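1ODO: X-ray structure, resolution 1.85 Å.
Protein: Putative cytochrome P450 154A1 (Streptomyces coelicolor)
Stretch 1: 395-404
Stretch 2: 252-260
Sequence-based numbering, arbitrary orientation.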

# COMPACT_ATOMS: atom_id res chain seq x y z
N SER A 395 -0.36 1.75 -7.34
CA SER A 395 -1.08 0.52 -6.99
C SER A 395 -0.85 -0.61 -7.99
O SER A 395 -0.85 -0.39 -9.20
CB SER A 395 -2.58 0.80 -6.89
OG SER A 395 -2.85 1.67 -5.81
N ASN A 396 -0.68 -1.82 -7.46
CA ASN A 396 -0.45 -3.00 -8.29
C ASN A 396 -1.54 -4.05 -8.04
O ASN A 396 -1.47 -4.84 -7.10
CB ASN A 396 0.94 -3.58 -7.97
CG ASN A 396 1.23 -4.86 -8.74
OD1 ASN A 396 0.74 -5.07 -9.85
ND2 ASN A 396 2.06 -5.73 -8.16
N GLY A 397 -2.56 -4.05 -8.90
CA GLY A 397 -3.64 -5.01 -8.76
C GLY A 397 -4.40 -5.16 -10.06
O GLY A 397 -4.08 -4.49 -11.05
N HIS A 398 -5.39 -6.04 -10.08
CA HIS A 398 -6.20 -6.26 -11.28
C HIS A 398 -7.48 -5.45 -11.14
O HIS A 398 -7.98 -5.27 -10.04
CB HIS A 398 -6.56 -7.75 -11.43
CG HIS A 398 -5.37 -8.65 -11.58
ND1 HIS A 398 -4.73 -9.22 -10.50
CD2 HIS A 398 -4.70 -9.07 -12.68
CE1 HIS A 398 -3.71 -9.95 -10.93
NE2 HIS A 398 -3.68 -9.88 -12.25
N GLN A 399 -8.00 -4.95 -12.25
CA GLN A 399 -9.23 -4.17 -12.20
C GLN A 399 -10.39 -5.03 -11.71
O GLN A 399 -11.32 -4.54 -11.08
CB GLN A 399 -9.55 -3.61 -13.59
CG GLN A 399 -8.62 -2.48 -14.01
CD GLN A 399 -8.96 -1.92 -15.38
OE1 GLN A 399 -10.13 -1.78 -15.74
NE2 GLN A 399 -7.93 -1.59 -16.16
N ARG A 400 -10.31 -6.32 -12.00
CA ARG A 400 -11.33 -7.27 -11.59
C ARG A 400 -10.71 -8.65 -11.40
O ARG A 400 -9.65 -8.94 -11.97
CB ARG A 400 -12.44 -7.32 -12.65
CG ARG A 400 -11.91 -7.54 -14.06
CD ARG A 400 -12.90 -7.06 -15.13
NE ARG A 400 -14.20 -7.71 -15.03
CZ ARG A 400 -15.17 -7.33 -14.20
NH1 ARG A 400 -14.98 -6.28 -13.40
NH2 ARG A 400 -16.32 -7.99 -14.17
N LEU A 401 -11.35 -9.49 -10.60
CA LEU A 401 -10.85 -10.84 -10.35
C LEU A 401 -12.04 -11.80 -10.40
O LEU A 401 -12.51 -12.27 -9.37
CB LEU A 401 -10.16 -10.91 -8.98
CG LEU A 401 -9.42 -12.21 -8.65
CD1 LEU A 401 -8.37 -12.50 -9.72
CD2 LEU A 401 -8.76 -12.09 -7.29
N PRO A 402 -12.54 -12.07 -11.62
CA PRO A 402 -13.67 -12.96 -11.89
C PRO A 402 -13.37 -14.42 -11.58
O PRO A 402 -12.47 -15.01 -12.18
CB PRO A 402 -13.94 -12.74 -13.38
CG PRO A 402 -13.37 -11.37 -13.65
CD PRO A 402 -12.09 -11.42 -12.86
N VAL A 403 -14.12 -15.00 -10.65
CA VAL A 403 -13.92 -16.39 -10.27
C VAL A 403 -15.24 -17.15 -10.20
O VAL A 403 -16.33 -16.57 -10.23
CB VAL A 403 -13.27 -16.52 -8.88
CG1 VAL A 403 -11.91 -15.84 -8.86
CG2 VAL A 403 -14.19 -15.91 -7.83
N LEU A 404 -15.12 -18.47 -10.10
CA LEU A 404 -16.25 -19.39 -10.00
C LEU A 404 -15.93 -20.13 -8.70
O LEU A 404 -14.90 -20.78 -8.58
CB LEU A 404 -16.28 -20.36 -11.18
CG LEU A 404 -16.74 -19.72 -12.50
CD1 LEU A 404 -16.56 -20.70 -13.65
CD2 LEU A 404 -18.21 -19.31 -12.37
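Stretch 2, residues 252-260: DQAVHTLLT

Asp252 anchors the helix of stretch 2 to the extended loop of stretch 1 by gripping a single residue, His398, with both carboxylate oxygens. The ring nitrogen His398 ND1 donates to Asp252 OD1 at 2.7 Å, and the backbone nitrogen His398 N donates to Asp252 OD2 at 2.8 Å; both bonds are nearly straight. An aspartate suits this place because its short side chain, with chi1 at t, carries two acceptors toward the loop at the spacing of one residue's main-chain and side-chain donors. His398, with chi1 at m, turns its ring so that ND1 lies beside the carboxylate, which meets the ring at its edge, near the ring plane.

One residue further along the helix, Gln253 reaches for the loop before His398. Its CA-to-CB bond points sideways, but chi1 and chi2, both m, bring the amide nearer, and Gln253 NE2 gives a weak hydrogen bond to Asn396 O at 3.3 Å. The same NE2 is 3.6 Å from Gly397 CA. Gly397 brings no side chain into this crowded spot: a CB there would lie about 3.5 Å from Asp252 OD2.

All of stretch 2 is helical, with the i to i+4 bonds His256 N to Asp252 O (2.9 Å) and Leu259 N to Val255 O (3.0 Å) typical of its backbone. Asp252, Val255, His256 and Leu259 therefore fall on one side, and their CA-to-CB bonds all point toward stretch 1. The loop is largely extended and becomes a strand at 402-404. The two stretches run in the same general direction: Gly397 and Asp252 have their CA atoms 6.4 Å apart, whereas Val403 CA and Leu259 CA are 9.2 Å apart, so the backbones are closer at the first pair and leave room for side chains at the second.

One turn after Asp252, His256 lays a ring face against His398, with His398 CE1 3.5 Å from His256 CG. The ring planes meet obliquely at 31°, their centroids 4.2 Å apart. Leu401 then brings its branched, apolar side chain to the edge of the His256 ring, Leu401 CD1 being 3.7 Å from His256 CD2, while Leu401 CD2 packs 4.0 Å from Val255 CG1. Between His398 and Leu401 in sequence, Gln399 and Arg400 point away and are exposed, as suits their polar side chains. The last contact is purely apolar: Val403 CG1 meets Leu259 CD1 at 3.7 Å, the longer leucine helping to span the wider gap between the backbones.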

# COMPACT_ATOMS: atom_id res chain seq x y z
N ASP A 252 -5.80 -9.60 -3.73
CA ASP A 252 -6.00 -9.77 -5.17
C ASP A 252 -4.86 -10.62 -5.75
O ASP A 252 -5.08 -11.69 -6.32
CB ASP A 252 -6.02 -8.38 -5.82
CG ASP A 252 -6.03 -8.42 -7.35
OD1 ASP A 252 -5.48 -9.37 -7.96
OD2 ASP A 252 -6.56 -7.47 -7.96
N GLN A 253 -3.63 -10.12 -5.60
CA GLN A 253 -2.46 -10.82 -6.11
C GLN A 253 -2.24 -12.21 -5.54
O GLN A 253 -1.90 -13.14 -6.28
CB GLN A 253 -1.21 -9.96 -5.88
CG GLN A 253 -1.23 -8.62 -6.61
CD GLN A 253 -1.10 -8.76 -8.12
OE1 GLN A 253 -0.99 -9.86 -8.66
NE2 GLN A 253 -1.13 -7.63 -8.82
N ALA A 254 -2.44 -12.38 -4.23
CA ALA A 254 -2.24 -13.69 -3.61
C ALA A 254 -3.22 -14.70 -4.20
O ALA A 254 -2.84 -15.80 -4.59
CB ALA A 254 -2.43 -13.60 -2.10
N VAL A 255 -4.50 -14.33 -4.27
CA VAL A 255 -5.50 -15.22 -4.81
C VAL A 255 -5.23 -15.52 -6.28
O VAL A 255 -5.23 -16.68 -6.70
CB VAL A 255 -6.92 -14.63 -4.68
CG1 VAL A 255 -7.94 -15.55 -5.36
CG2 VAL A 255 -7.27 -14.47 -3.22
N HIS A 256 -4.98 -14.48 -7.07
CA HIS A 256 -4.71 -14.65 -8.49
C HIS A 256 -3.53 -15.59 -8.74
O HIS A 256 -3.55 -16.40 -9.67
CB HIS A 256 -4.46 -13.30 -9.16
CG HIS A 256 -4.34 -13.38 -10.65
ND1 HIS A 256 -3.14 -13.58 -11.29
CD2 HIS A 256 -5.29 -13.34 -11.62
CE1 HIS A 256 -3.35 -13.66 -12.60
NE2 HIS A 256 -4.65 -13.51 -12.82
N THR A 257 -2.49 -15.48 -7.92
CA THR A 257 -1.32 -16.33 -8.08
C THR A 257 -1.69 -17.79 -7.80
O THR A 257 -1.32 -18.69 -8.56
CB THR A 257 -0.18 -15.90 -7.14
OG1 THR A 257 0.31 -14.62 -7.55
CG2 THR A 257 0.96 -16.90 -7.18
N LEU A 258 -2.44 -18.01 -6.73
CA LEU A 258 -2.84 -19.37 -6.37
C LEU A 258 -3.77 -19.99 -7.40
O LEU A 258 -3.84 -21.21 -7.52
CB LEU A 258 -3.52 -19.38 -4.99
CG LEU A 258 -2.66 -19.00 -3.79
CD1 LEU A 258 -3.55 -18.73 -2.59
CD2 LEU A 258 -1.66 -20.10 -3.49
N LEU A 259 -4.49 -19.15 -8.15
CA LEU A 259 -5.41 -19.65 -9.17
C LEU A 259 -4.74 -19.84 -10.53
O LEU A 259 -5.28 -20.51 -11.41
CB LEU A 259 -6.60 -18.69 -9.32
CG LEU A 259 -7.50 -18.55 -8.09
CD1 LEU A 259 -8.67 -17.64 -8.41
CD2 LEU A 259 -7.99 -19.93 -7.66
N THR A 260 -3.56 -19.26 -10.69
CA THR A 260 -2.83 -19.38 -11.94
C THR A 260 -1.57 -20.23 -11.78
O THR A 260 -0.95 -20.61 -12.77
CB THR A 260 -2.45 -17.98 -12.50
OG1 THR A 260 -1.72 -17.25 -11.51
CG2 THR A 260 -3.71 -17.20 -12.86